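Long-range contacts in Emp46p (Saccharomyces cerevisiae, PDB 2A6X), which probably acts as a calcium-independent, carbohydrate-binding cargo receptor involved in the secretion of glycoproteins, through the lectin domain described here: residues L5-G10 / K214-D219; P14-V19 / V35-G40; D118-E123 / E139-F144; V125-N130 / Y143-L148. The protein carries 1 engineered substitution. All blocks are in the same frame, centred on the assembly; numbering follows the deposited sequence.

Interaction 1. Residues L5-G10 / K214-D219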
loop_
_atom_site.group_PDB
_atom_site.type_symbol
_atom_site.label_atom_id
_atom_site.label_comp_id
_atom_site.label_asym_id
_atom_site.label_seq_id
_atom_site.Cartn_x
_atom_site.Cartn_y
_atom_site.Cartn_z
ATOM N N LEU A 5 6.452 16.946 12.716
ATOM C CA LEU A 5 6.098 16.117 13.902
ATOM C C LEU A 5 4.653 15.642 13.778
ATOM O O LEU A 5 4.342 14.488 14.080
ATOM C CB LEU A 5 6.278 16.921 15.204
ATOM C CG LEU A 5 7.608 16.787 15.951
ATOM C CD1 LEU A 5 7.655 17.757 17.124
ATOM C CD2 LEU A 5 7.833 15.349 16.430
ATOM N N LYS A 6 3.787 16.542 13.315
ATOM C CA LYS A 6 2.341 16.304 13.258
ATOM C C LYS A 6 1.965 15.673 11.916
ATOM O O LYS A 6 2.550 16.009 10.883
ATOM C CB LYS A 6 1.548 17.613 13.440
ATOM C CG LYS A 6 2.352 18.868 13.857
ATOM C CD LYS A 6 2.996 19.594 12.660
ATOM C CE LYS A 6 2.758 21.102 12.729
ATOM N NZ LYS A 6 3.584 21.854 11.727
ATOM N N TRP A 7 0.989 14.772 11.915
ATOM C CA TRP A 7 0.547 14.201 10.648
ATOM C C TRP A 7 -0.443 15.100 9.900
ATOM O O TRP A 7 -1.151 15.922 10.493
ATOM C CB TRP A 7 0.010 12.779 10.821
ATOM C CG TRP A 7 -1.284 12.646 11.568
ATOM C CD1 TRP A 7 -2.544 12.683 11.042
ATOM C CD2 TRP A 7 -1.444 12.401 12.967
ATOM N NE1 TRP A 7 -3.479 12.488 12.030
ATOM C CE2 TRP A 7 -2.833 12.323 13.225
ATOM C CE3 TRP A 7 -0.553 12.252 14.040
ATOM C CZ2 TRP A 7 -3.349 12.095 14.502
ATOM C CZ3 TRP A 7 -1.064 12.028 15.309
ATOM C CH2 TRP A 7 -2.454 11.952 15.528
ATOM N N ASN A 8 -0.441 14.959 8.583
ATOM C CA ASN A 8 -1.337 15.672 7.704
ATOM C C ASN A 8 -2.687 14.963 7.681
ATOM O O ASN A 8 -2.858 13.975 6.978
ATOM C CB ASN A 8 -0.722 15.737 6.302
ATOM C CG ASN A 8 -1.516 16.606 5.343
ATOM O OD1 ASN A 8 -2.739 16.718 5.453
ATOM N ND2 ASN A 8 -0.822 17.219 4.385
ATOM N N LYS A 9 -3.640 15.476 8.460
ATOM C CA LYS A 9 -4.962 14.867 8.600
ATOM C C LYS A 9 -5.704 14.694 7.277
ATOM O O LYS A 9 -6.454 13.728 7.117
ATOM C CB LYS A 9 -5.826 15.686 9.573
ATOM C CG LYS A 9 -5.412 15.509 11.014
ATOM C CD LYS A 9 -6.336 16.232 11.979
ATOM C CE LYS A 9 -5.570 16.751 13.175
ATOM N NZ LYS A 9 -4.696 17.898 12.747
ATOM N N GLY A 10 -5.495 15.614 6.334
ATOM C CA GLY A 10 -6.130 15.558 5.030
ATOM C C GLY A 10 -5.677 14.413 4.141
ATOM O O GLY A 10 -6.362 14.038 3.189
ATOM N N LYS A 214 -4.487 1.541 10.370
ATOM C CA LYS A 214 -4.113 2.957 10.480
ATOM C C LYS A 214 -3.376 3.397 9.247
ATOM O O LYS A 214 -2.754 2.601 8.577
ATOM C CB LYS A 214 -3.176 3.197 11.665
ATOM C CG LYS A 214 -3.664 2.756 13.011
ATOM C CD LYS A 214 -2.600 2.956 14.122
ATOM C CE LYS A 214 -1.937 4.323 14.145
ATOM N NZ LYS A 214 -1.015 4.438 15.336
ATOM N N MET A 215 -3.451 4.679 8.938
ATOM C CA MET A 215 -2.592 5.267 7.911
ATOM C C MET A 215 -2.371 6.735 8.232
ATOM O O MET A 215 -3.323 7.457 8.515
ATOM C CB MET A 215 -3.200 5.125 6.520
ATOM C CG MET A 215 -2.311 5.691 5.400
ATOM S SD MET A 215 -2.526 7.449 5.163
ATOM C CE MET A 215 -1.460 7.751 3.762
ATOM N N LYS A 216 -1.110 7.152 8.215
ATOM C CA LYS A 216 -0.741 8.547 8.435
ATOM C C LYS A 216 0.266 8.970 7.394
ATOM O O LYS A 216 1.177 8.214 7.028
ATOM C CB LYS A 216 -0.145 8.737 9.826
ATOM C CG LYS A 216 -1.157 8.661 10.946
ATOM C CD LYS A 216 -0.529 8.829 12.312
ATOM C CE LYS A 216 -1.579 8.670 13.401
ATOM N NZ LYS A 216 -2.588 7.604 13.069
ATOM N N LEU A 217 0.112 10.201 6.942
ATOM C CA LEU A 217 1.083 10.836 6.085
ATOM C C LEU A 217 1.610 12.024 6.857
ATOM O O LEU A 217 0.854 12.683 7.549
ATOM C CB LEU A 217 0.489 11.267 4.741
ATOM C CG LEU A 217 1.463 11.965 3.776
ATOM C CD1 LEU A 217 1.123 11.719 2.308
ATOM C CD2 LEU A 217 1.524 13.478 4.067
ATOM N N TYR A 218 2.913 12.260 6.740
ATOM C CA TYR A 218 3.569 13.419 7.356
ATOM C C TYR A 218 4.268 14.202 6.259
ATOM O O TYR A 218 4.887 13.633 5.361
ATOM C CB TYR A 218 4.598 13.002 8.408
ATOM C CG TYR A 218 4.098 12.107 9.517
ATOM C CD1 TYR A 218 3.853 12.597 10.797
ATOM C CD2 TYR A 218 3.913 10.737 9.301
ATOM C CE1 TYR A 218 3.401 11.752 11.819
ATOM C CE2 TYR A 218 3.482 9.903 10.307
ATOM C CZ TYR A 218 3.221 10.403 11.556
ATOM O OH TYR A 218 2.787 9.536 12.530
ATOM N N ASP A 219 4.178 15.525 6.346
ATOM C CA ASP A 219 4.843 16.428 5.419
ATOM C C ASP A 219 6.323 16.618 5.759
ATOM O O ASP A 219 6.854 17.729 5.631
ATOM C CB ASP A 219 4.183 17.811 5.460
ATOM C CG ASP A 219 2.732 17.796 5.068
ATOM O OD1 ASP A 219 2.315 16.967 4.231
ATOM O OD2 ASP A 219 1.940 18.638 5.523
HETATM O O HOH W 1 2.629 16.650 8.393
#
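N8 carries most of the hydrogen bonding to the end of strand 209-218 and to D219 just after it. Its backbone N donates to L217 O over 2.8 Å, and its amide reaches on to the carboxylate of D219. There ND2 of N8 points one N-H almost straight (177°) at OD1 of D219, 3.2 Å away, and makes only a weak bond to OD2. OD1 receives it on its syn lone pair, and the bond lies in the amide plane although the carboxylate stands nearly perpendicular to that plane. OD1 is also held by the hydroxyl of Y60. S12 OG, a little further along, bonds to both N8 O and L217 N. One water bridges the two segments, donating to K6 O and accepting from D219 N.

The stacking is done by W7. With its CG set between backbone N and carbonyl carbon (chi1 69°), the indole stands beside K216. The lysine chain runs extended to CE, which sits 3.6 Å from the centroid of the W7 six-membered ring and squarely over its face. NZ of K216 follows at 4.8 Å from that centroid, a cation-pi contact.

The Y218 ring and L217 complete the join. W7 CB lies over one face of the Y218 ring, offset toward the rim, and N8 CB rests on L217 CD2. A carbonyl, L5 O, approaches the Y218 ring edge at 3.7 Å from CE1.

The N-terminal segment thus runs at a steep angle across an inner strand of the legume-lectin-type sandwich, held in an exposed place by directional polar bonds and by a lysine that uses both its methylenes and its charge.

Interaction 2. Residues P14-V19 / V35-G40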
loop_
_atom_site.group_PDB
_atom_site.type_symbol
_atom_site.label_atom_id
_atom_site.label_comp_id
_atom_site.label_asym_id
_atom_site.label_seq_id
_atom_site.Cartn_x
_atom_site.Cartn_y
_atom_site.Cartn_z
ATOM N N PRO A 14 -8.496 8.744 9.589
ATOM C CA PRO A 14 -8.841 9.101 10.958
ATOM C C PRO A 14 -8.662 7.893 11.863
ATOM O O PRO A 14 -8.493 6.768 11.371
ATOM C CB PRO A 14 -10.334 9.454 10.839
ATOM C CG PRO A 14 -10.819 8.599 9.792
ATOM C CD PRO A 14 -9.690 8.589 8.749
ATOM N N ASN A 15 -8.726 8.094 13.170
ATOM C CA ASN A 15 -8.737 6.959 14.061
ATOM C C ASN A 15 -10.004 6.180 13.783
ATOM O O ASN A 15 -11.088 6.668 14.012
ATOM C CB ASN A 15 -8.662 7.380 15.522
ATOM C CG ASN A 15 -8.592 6.187 16.436
ATOM O OD1 ASN A 15 -9.607 5.546 16.712
ATOM N ND2 ASN A 15 -7.378 5.836 16.865
ATOM N N LEU A 16 -9.860 4.965 13.264
ATOM C CA LEU A 16 -10.980 4.191 12.753
ATOM C C LEU A 16 -11.915 3.670 13.808
ATOM O O LEU A 16 -13.107 3.524 13.568
ATOM C CB LEU A 16 -10.466 3.003 11.956
ATOM C CG LEU A 16 -9.658 3.387 10.725
ATOM C CD1 LEU A 16 -9.193 2.136 10.054
ATOM C CD2 LEU A 16 -10.467 4.275 9.784
ATOM N N LEU A 17 -11.352 3.355 14.973
ATOM C CA LEU A 17 -12.146 2.898 16.081
ATOM C C LEU A 17 -13.041 4.025 16.547
ATOM O O LEU A 17 -14.229 3.816 16.783
ATOM C CB LEU A 17 -11.248 2.421 17.216
ATOM C CG LEU A 17 -12.012 1.778 18.365
ATOM C CD1 LEU A 17 -12.740 0.516 17.918
ATOM C CD2 LEU A 17 -11.059 1.490 19.486
ATOM N N GLU A 18 -12.475 5.232 16.616
ATOM C CA GLU A 18 -13.168 6.382 17.191
ATOM C C GLU A 18 -14.202 6.997 16.233
ATOM O O GLU A 18 -14.967 7.867 16.640
ATOM C CB GLU A 18 -12.158 7.444 17.636
ATOM C CG GLU A 18 -11.405 7.092 18.918
ATOM C CD GLU A 18 -10.180 7.958 19.147
ATOM O OE1 GLU A 18 -9.141 7.420 19.612
ATOM O OE2 GLU A 18 -10.241 9.174 18.852
ATOM N N VAL A 19 -14.220 6.546 14.978
ATOM C CA VAL A 19 -15.181 7.044 13.992
ATOM C C VAL A 19 -16.617 6.888 14.507
ATOM O O VAL A 19 -16.994 5.834 15.011
ATOM C CB VAL A 19 -15.015 6.328 12.618
ATOM C CG1 VAL A 19 -16.198 6.609 11.692
ATOM C CG2 VAL A 19 -13.718 6.767 11.938
ATOM N N VAL A 35 -14.065 -3.610 0.374
ATOM C CA VAL A 35 -13.529 -3.122 1.642
ATOM C C VAL A 35 -14.668 -2.661 2.577
ATOM O O VAL A 35 -15.616 -2.046 2.137
ATOM C CB VAL A 35 -12.510 -1.971 1.431
ATOM C CG1 VAL A 35 -13.166 -0.723 0.835
ATOM C CG2 VAL A 35 -11.828 -1.629 2.739
ATOM N N LYS A 36 -14.563 -2.996 3.855
ATOM C CA LYS A 36 -15.563 -2.625 4.849
ATOM C C LYS A 36 -14.916 -2.247 6.176
ATOM O O LYS A 36 -13.948 -2.874 6.628
ATOM C CB LYS A 36 -16.549 -3.773 5.053
ATOM C CG LYS A 36 -15.962 -5.039 5.607
ATOM C CD LYS A 36 -16.890 -6.258 5.423
ATOM C CE LYS A 36 -18.203 -6.127 6.199
ATOM N NZ LYS A 36 -18.042 -6.391 7.656
ATOM N N LEU A 37 -15.443 -1.214 6.808
ATOM C CA LEU A 37 -15.020 -0.838 8.140
ATOM C C LEU A 37 -15.781 -1.721 9.128
ATOM O O LEU A 37 -17.005 -1.590 9.252
ATOM C CB LEU A 37 -15.309 0.640 8.393
ATOM C CG LEU A 37 -14.860 1.183 9.732
ATOM C CD1 LEU A 37 -13.362 0.985 9.913
ATOM C CD2 LEU A 37 -15.229 2.647 9.814
ATOM N N GLU A 38 -15.069 -2.625 9.785
ATOM C CA GLU A 38 -15.647 -3.588 10.728
ATOM C C GLU A 38 -14.912 -3.543 12.066
ATOM O O GLU A 38 -13.710 -3.803 12.120
ATOM C CB GLU A 38 -15.550 -4.995 10.149
ATOM C CG GLU A 38 -16.083 -6.087 11.072
ATOM C CD GLU A 38 -16.232 -7.430 10.390
ATOM O OE1 GLU A 38 -15.355 -7.789 9.572
ATOM O OE2 GLU A 38 -17.229 -8.144 10.682
ATOM N N GLU A 39 -15.617 -3.231 13.155
ATOM C CA GLU A 39 -15.026 -3.221 14.504
ATOM C C GLU A 39 -13.639 -2.575 14.539
ATOM O O GLU A 39 -12.669 -3.140 15.054
ATOM C CB GLU A 39 -15.003 -4.625 15.108
ATOM C CG GLU A 39 -16.387 -5.285 15.177
ATOM C CD GLU A 39 -17.320 -4.696 16.230
ATOM O OE1 GLU A 39 -18.427 -5.274 16.393
ATOM O OE2 GLU A 39 -16.966 -3.694 16.899
ATOM N N GLY A 40 -13.559 -1.374 13.973
ATOM C CA GLY A 40 -12.416 -0.516 14.190
ATOM C C GLY A 40 -11.256 -0.663 13.214
ATOM O O GLY A 40 -10.230 -0.021 13.408
#
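L16 and G40 make the tightest touch here: CB of L16 lies 3.4 Å from G40 O. CD1 of L37 comes up to the same CB of L16 at 4.1 Å, and V19 extends this apolar patch more loosely, its CG1 lying 4.5 Å from CD2 of L37. L17 covers the bare backbone of the glycine, with its CD1 3.9 Å from CA of G40. Turning CG of L17 anti to the backbone N (chi1 -174°) is what carries that methyl to the glycine.

Next come the two backbones that set up these side chains. E39 and G40 form the two-residue corner of the hairpin joining strands 36-38 and 41-43. Both have positive phi, and their angles fit a type I' turn; G40, at phi 90°, leaves no room for a CB, which would run into L17 CD1 and the carbonyl O of E39. In the other segment, residues 16-18 follow a helical path started by an Asx motif: N15 OD1 accepts from E18 N at 2.9 Å, with the donor in the carbonyl plane.

Further out, F42 packs on both L16 and L37. Helix 22-25 lies alongside, with Q22 against L37 and E25 against V19. P14 touches L26, which with W29 forms the potassium site, about 10 Å from the L37 side chain. Along the hairpin K36 and E38 pair as a salt bridge.

Methyl and methylene groups therefore join the loop to an outer hairpin of the sheet, while the polar bonds fix the shape of each segment separately; the fit rests on shape and on carbon packed against carbon and a carbonyl, not on a directional bond between the two.

Interaction 3. Residues D118-E123 / E139-F144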
loop_
_atom_site.group_PDB
_atom_site.type_symbol
_atom_site.label_atom_id
_atom_site.label_comp_id
_atom_site.label_asym_id
_atom_site.label_seq_id
_atom_site.Cartn_x
_atom_site.Cartn_y
_atom_site.Cartn_z
ATOM N N ASP A 118 5.939 -14.769 -3.022
ATOM C CA ASP A 118 6.633 -14.775 -4.289
ATOM C C ASP A 118 7.076 -16.223 -4.558
ATOM O O ASP A 118 7.463 -16.924 -3.643
ATOM C CB ASP A 118 7.795 -13.783 -4.202
ATOM C CG ASP A 118 8.596 -13.720 -5.455
ATOM O OD1 ASP A 118 8.356 -12.814 -6.288
ATOM O OD2 ASP A 118 9.507 -14.540 -5.677
ATOM N N ASP A 119 6.961 -16.669 -5.810
ATOM C CA ASP A 119 7.228 -18.067 -6.151
ATOM C C ASP A 119 8.649 -18.486 -5.777
ATOM O O ASP A 119 8.880 -19.662 -5.447
ATOM C CB ASP A 119 6.993 -18.315 -7.654
ATOM C CG ASP A 119 5.574 -18.782 -7.965
ATOM O OD1 ASP A 119 5.360 -20.002 -8.112
ATOM O OD2 ASP A 119 4.616 -17.996 -8.107
ATOM N N LYS A 120 9.587 -17.533 -5.807
ATOM C CA LYS A 120 10.994 -17.806 -5.506
ATOM C C LYS A 120 11.519 -17.286 -4.144
ATOM O O LYS A 120 12.318 -17.953 -3.518
ATOM C CB LYS A 120 11.885 -17.304 -6.651
ATOM C CG LYS A 120 11.672 -18.064 -7.969
ATOM C CD LYS A 120 12.386 -17.393 -9.114
ATOM C CE LYS A 120 12.413 -18.304 -10.345
ATOM N NZ LYS A 120 13.209 -17.724 -11.457
ATOM N N LEU A 121 11.079 -16.108 -3.681
ATOM C CA LEU A 121 11.480 -15.601 -2.347
ATOM C C LEU A 121 10.625 -16.125 -1.193
ATOM O O LEU A 121 11.038 -16.089 -0.024
ATOM C CB LEU A 121 11.364 -14.076 -2.301
ATOM C CG LEU A 121 12.242 -13.220 -3.188
ATOM C CD1 LEU A 121 11.772 -11.779 -3.031
ATOM C CD2 LEU A 121 13.690 -13.361 -2.798
ATOM N N GLY A 122 9.409 -16.536 -1.539
ATOM C CA GLY A 122 8.361 -16.823 -0.581
ATOM C C GLY A 122 7.824 -15.529 0.013
ATOM O O GLY A 122 7.779 -14.511 -0.661
ATOM N N GLU A 123 7.458 -15.610 1.285
ATOM C CA GLU A 123 6.816 -14.528 2.030
ATOM C C GLU A 123 7.736 -13.311 2.063
ATOM O O GLU A 123 8.822 -13.359 2.637
ATOM C CB GLU A 123 6.527 -15.028 3.439
ATOM C CG GLU A 123 5.235 -14.557 4.036
ATOM C CD GLU A 123 4.878 -15.276 5.321
ATOM O OE1 GLU A 123 4.084 -14.695 6.080
ATOM O OE2 GLU A 123 5.391 -16.388 5.588
ATOM N N GLU A 139 5.574 -12.552 -12.534
ATOM C CA GLU A 139 6.189 -13.871 -12.410
ATOM C C GLU A 139 7.552 -13.948 -13.106
ATOM O O GLU A 139 8.186 -14.996 -13.089
ATOM C CB GLU A 139 5.245 -14.981 -12.897
ATOM C CG GLU A 139 3.816 -14.942 -12.341
ATOM C CD GLU A 139 3.699 -15.006 -10.811
ATOM O OE1 GLU A 139 2.605 -14.682 -10.289
ATOM O OE2 GLU A 139 4.666 -15.374 -10.113
ATOM N N SER A 140 8.011 -12.841 -13.690
ATOM C CA SER A 140 9.397 -12.735 -14.175
ATOM C C SER A 140 10.391 -12.143 -13.144
ATOM O O SER A 140 11.566 -11.923 -13.465
ATOM C CB SER A 140 9.444 -11.916 -15.476
ATOM O OG SER A 140 9.512 -10.516 -15.222
ATOM N N SER A 141 9.918 -11.875 -11.923
ATOM C CA SER A 141 10.751 -11.306 -10.849
ATOM C C SER A 141 11.481 -9.994 -11.194
ATOM O O SER A 141 12.673 -9.873 -10.911
ATOM C CB SER A 141 11.771 -12.349 -10.355
ATOM O OG SER A 141 11.126 -13.503 -9.822
ATOM N N PRO A 142 10.780 -9.009 -11.771
ATOM C CA PRO A 142 11.414 -7.749 -12.197
ATOM C C PRO A 142 11.419 -6.629 -11.131
ATOM O O PRO A 142 11.532 -5.455 -11.470
ATOM C CB PRO A 142 10.526 -7.342 -13.361
ATOM C CG PRO A 142 9.166 -7.742 -12.891
ATOM C CD PRO A 142 9.349 -9.021 -12.128
ATOM N N TYR A 143 11.286 -6.993 -9.866
ATOM C CA TYR A 143 11.357 -6.014 -8.777
ATOM C C TYR A 143 12.764 -5.390 -8.650
ATOM O O TYR A 143 13.790 -6.041 -8.952
ATOM C CB TYR A 143 10.898 -6.663 -7.448
ATOM C CG TYR A 143 11.492 -8.029 -7.141
ATOM C CD1 TYR A 143 12.729 -8.155 -6.524
ATOM C CD2 TYR A 143 10.786 -9.199 -7.439
ATOM C CE1 TYR A 143 13.260 -9.394 -6.246
ATOM C CE2 TYR A 143 11.314 -10.441 -7.161
ATOM C CZ TYR A 143 12.552 -10.533 -6.559
ATOM O OH TYR A 143 13.109 -11.768 -6.264
ATOM N N PHE A 144 12.818 -4.125 -8.224
ATOM C CA PHE A 144 14.083 -3.423 -8.030
ATOM C C PHE A 144 14.627 -3.568 -6.603
ATOM O O PHE A 144 15.796 -3.304 -6.344
ATOM C CB PHE A 144 13.965 -1.936 -8.448
ATOM C CG PHE A 144 13.177 -1.081 -7.494
ATOM C CD1 PHE A 144 13.761 -0.505 -6.376
ATOM C CD2 PHE A 144 11.828 -0.873 -7.715
ATOM C CE1 PHE A 144 12.981 0.263 -5.493
ATOM C CE2 PHE A 144 11.067 -0.095 -6.845
ATOM C CZ PHE A 144 11.654 0.459 -5.735
HETATM O O HOH W 2 11.714 -13.903 -7.059
HETATM O O HOH W 3 8.493 -13.276 -8.854
#
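An Asx turn built on D118 faces Y143 and S141 across two bridging waters at the rim of the lectin sandwich. D118 OD2 takes bonds from K120 N and L121 N, both at 3.0 Å, the first from above the carboxylate plane and the second on the anti side. One water adds a third donor to OD2 and also bonds to S141 OG and to Y143 OH, which it meets at 2.7 Å in the plane of the ring. A second water lies 2.6 Å from OD1 of D118 and probably donates to it; it also bonds S141 OG. The two loops are thus joined largely through solvent, and the waters add to the two backbone N-H groups that hold the buried carboxylate.

Beside the waters, L121 meets Y143 from the opposite direction: its CD1 lies 3.5 Å from Y143 OH and 3.8 Å from CZ. At the exposed end two acids meet, D119 OD2 standing 3.3 Å from E139 OE2 with the carboxylates nearly perpendicular (86°). The repulsion is probably eased by K82, in a salt bridge with D119, and by R116, in one with E139.

Backbone bonds between D118 and G122 close the first loop, which leads into strand 124-131; the second leads from that strand into edge strand 145-148. L121 also packs on T126, S146 and L148, and Y143 on T126, placing the contact against the last two strands of the sheet.

Interaction 4. Residues V125-N130 / Y143-L148. Engineered in segment 125-130: F128 (natural residue Tyr).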
loop_
_atom_site.group_PDB
_atom_site.type_symbol
_atom_site.label_atom_id
_atom_site.label_comp_id
_atom_site.label_asym_id
_atom_site.label_seq_id
_atom_site.Cartn_x
_atom_site.Cartn_y
_atom_site.Cartn_z
ATOM N N VAL A 125 8.343 -8.753 0.880
ATOM C CA VAL A 125 8.047 -7.449 0.302
ATOM C C VAL A 125 8.833 -7.369 -0.988
ATOM O O VAL A 125 10.035 -7.575 -0.962
ATOM C CB VAL A 125 8.502 -6.313 1.227
ATOM C CG1 VAL A 125 8.270 -4.971 0.579
ATOM C CG2 VAL A 125 7.775 -6.374 2.541
ATOM N N THR A 126 8.158 -7.083 -2.087
ATOM C CA THR A 126 8.821 -6.815 -3.380
ATOM C C THR A 126 8.352 -5.481 -3.918
ATOM O O THR A 126 7.152 -5.191 -3.867
ATOM C CB THR A 126 8.618 -7.969 -4.413
ATOM O OG1 THR A 126 7.258 -8.402 -4.475
ATOM C CG2 THR A 126 9.390 -9.201 -4.021
ATOM N N ALA A 127 9.292 -4.677 -4.431
ATOM C CA ALA A 127 8.992 -3.328 -4.886
ATOM C C ALA A 127 9.220 -3.231 -6.394
ATOM O O ALA A 127 10.256 -3.670 -6.886
ATOM C CB ALA A 127 9.841 -2.322 -4.160
ATOM N N PHE A 128 8.257 -2.645 -7.086
ATOM C CA PHE A 128 8.233 -2.599 -8.554
ATOM C C PHE A 128 8.001 -1.169 -9.035
ATOM O O PHE A 128 7.164 -0.439 -8.503
ATOM C CB PHE A 128 7.109 -3.468 -9.137
ATOM C CG PHE A 128 7.149 -4.908 -8.735
ATOM C CD1 PHE A 128 7.661 -5.873 -9.599
ATOM C CD2 PHE A 128 6.630 -5.323 -7.518
ATOM C CE1 PHE A 128 7.697 -7.216 -9.212
ATOM C CE2 PHE A 128 6.663 -6.647 -7.148
ATOM C CZ PHE A 128 7.183 -7.596 -8.005
ATOM N N LEU A 129 8.707 -0.792 -10.098
ATOM C CA LEU A 129 8.419 0.421 -10.829
ATOM C C LEU A 129 7.853 0.090 -12.203
ATOM O O LEU A 129 8.258 -0.888 -12.842
ATOM C CB LEU A 129 9.703 1.211 -11.038
ATOM C CG LEU A 129 10.305 1.830 -9.813
ATOM C CD1 LEU A 129 11.779 2.208 -10.073
ATOM C CD2 LEU A 129 9.463 3.028 -9.388
ATOM N N ASN A 130 6.915 0.905 -12.662
ATOM C CA ASN A 130 6.457 0.846 -14.045
ATOM C C ASN A 130 6.286 2.279 -14.533
ATOM O O ASN A 130 5.920 3.151 -13.758
ATOM C CB ASN A 130 5.151 0.051 -14.137
ATOM C CG ASN A 130 4.839 -0.428 -15.554
ATOM O OD1 ASN A 130 5.490 -0.035 -16.523
ATOM N ND2 ASN A 130 3.832 -1.292 -15.674
ATOM N N TYR A 143 11.286 -6.993 -9.866
ATOM C CA TYR A 143 11.357 -6.014 -8.777
ATOM C C TYR A 143 12.764 -5.390 -8.650
ATOM O O TYR A 143 13.790 -6.041 -8.952
ATOM C CB TYR A 143 10.898 -6.663 -7.448
ATOM C CG TYR A 143 11.492 -8.029 -7.141
ATOM C CD1 TYR A 143 12.729 -8.155 -6.524
ATOM C CD2 TYR A 143 10.786 -9.199 -7.439
ATOM C CE1 TYR A 143 13.260 -9.394 -6.246
ATOM C CE2 TYR A 143 11.314 -10.441 -7.161
ATOM C CZ TYR A 143 12.552 -10.533 -6.559
ATOM O OH TYR A 143 13.109 -11.768 -6.264
ATOM N N PHE A 144 12.818 -4.125 -8.224
ATOM C CA PHE A 144 14.083 -3.423 -8.030
ATOM C C PHE A 144 14.627 -3.568 -6.603
ATOM O O PHE A 144 15.796 -3.304 -6.344
ATOM C CB PHE A 144 13.965 -1.936 -8.448
ATOM C CG PHE A 144 13.177 -1.081 -7.494
ATOM C CD1 PHE A 144 13.761 -0.505 -6.376
ATOM C CD2 PHE A 144 11.828 -0.873 -7.715
ATOM C CE1 PHE A 144 12.981 0.263 -5.493
ATOM C CE2 PHE A 144 11.067 -0.095 -6.845
ATOM C CZ PHE A 144 11.654 0.459 -5.735
ATOM N N ALA A 145 13.759 -3.996 -5.676
ATOM C CA ALA A 145 14.135 -4.171 -4.295
ATOM C C ALA A 145 13.202 -5.153 -3.618
ATOM O O ALA A 145 12.083 -5.389 -4.076
ATOM C CB ALA A 145 14.115 -2.853 -3.556
ATOM N N SER A 146 13.706 -5.744 -2.552
ATOM C CA SER A 146 12.951 -6.761 -1.811
ATOM C C SER A 146 13.522 -7.021 -0.437
ATOM O O SER A 146 14.683 -6.710 -0.128
ATOM C CB SER A 146 12.899 -8.068 -2.594
ATOM O OG SER A 146 14.200 -8.665 -2.678
ATOM N N CYS A 147 12.691 -7.629 0.393
ATOM C CA CYS A 147 13.138 -8.249 1.616
ATOM C C CYS A 147 12.211 -9.427 1.966
ATOM O O CYS A 147 11.092 -9.512 1.463
ATOM C CB CYS A 147 13.235 -7.237 2.769
ATOM S SG CYS A 147 11.645 -6.504 3.290
ATOM N N LEU A 148 12.671 -10.315 2.825
ATOM C CA LEU A 148 11.835 -11.397 3.324
ATOM C C LEU A 148 11.139 -10.860 4.565
ATOM O O LEU A 148 11.772 -10.241 5.397
ATOM C CB LEU A 148 12.691 -12.627 3.640
ATOM C CG LEU A 148 13.614 -13.042 2.499
ATOM C CD1 LEU A 148 14.428 -14.263 2.944
ATOM C CD2 LEU A 148 12.820 -13.274 1.213
#
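V125 and C147 exchange two backbone hydrogen bonds: V125 N donates to C147 O at 2.9 Å, and C147 N to V125 O at 3.0 Å. A127 N donates to A145 O, and A127 O in turn accepts from F144 N. Between these pairs T126 faces S146 as a non-hydrogen-bonded pair, where S146 CA makes a C-H contact to V125 O at 3.1 Å.

This antiparallel ladder places 145-148 at the edge of one sheet of the beta sandwich. The C147-C181 disulfide then ties that edge to strand 179-184, the outermost strand of the other sheet. V125 CB packs on SG of C147 at 3.8 Å.

On the T126 face, the edge of Y143 turns toward the face of F128, an engineered residue (Tyr in the natural protein), in an offset edge-to-face pair with centroids 5.9 Å apart and planes at 89°. Y143 CB sits over the F128 face, and T126 CG2 lies 3.9 Å from the Y143 centroid, over its face. On the other side of the sheet, F144, its CG between the backbone N and the carbonyl carbon (chi1 73°), lays its ring against A127 CB, while its CE2 reaches L129 CG at 3.6 Å.

Overall arrangement
Interactions 3 and 4 touch and share Y143 and F144, whereas 1 and 2, about 17 Å apart between centres, adjoin only through the chain and both reach the sheet that holds strand 209-218. Interaction 4 belongs to the other sheet and is partly buried, relying on regular backbone bonds and aromatic packing; the other three are surface contacts. Interaction 1 combines hydrogen bonds with a lysine-tryptophan stack, interaction 2 is carbon packing without a hydrogen bond between the segments, and interaction 3 works through bridging waters and a leucine-tyrosine contact, its two close acids paired with outside lysine and arginine. Interaction 3 lies across the chain's centre from 1 and 2. The loop closed by interaction 1 encloses the other three.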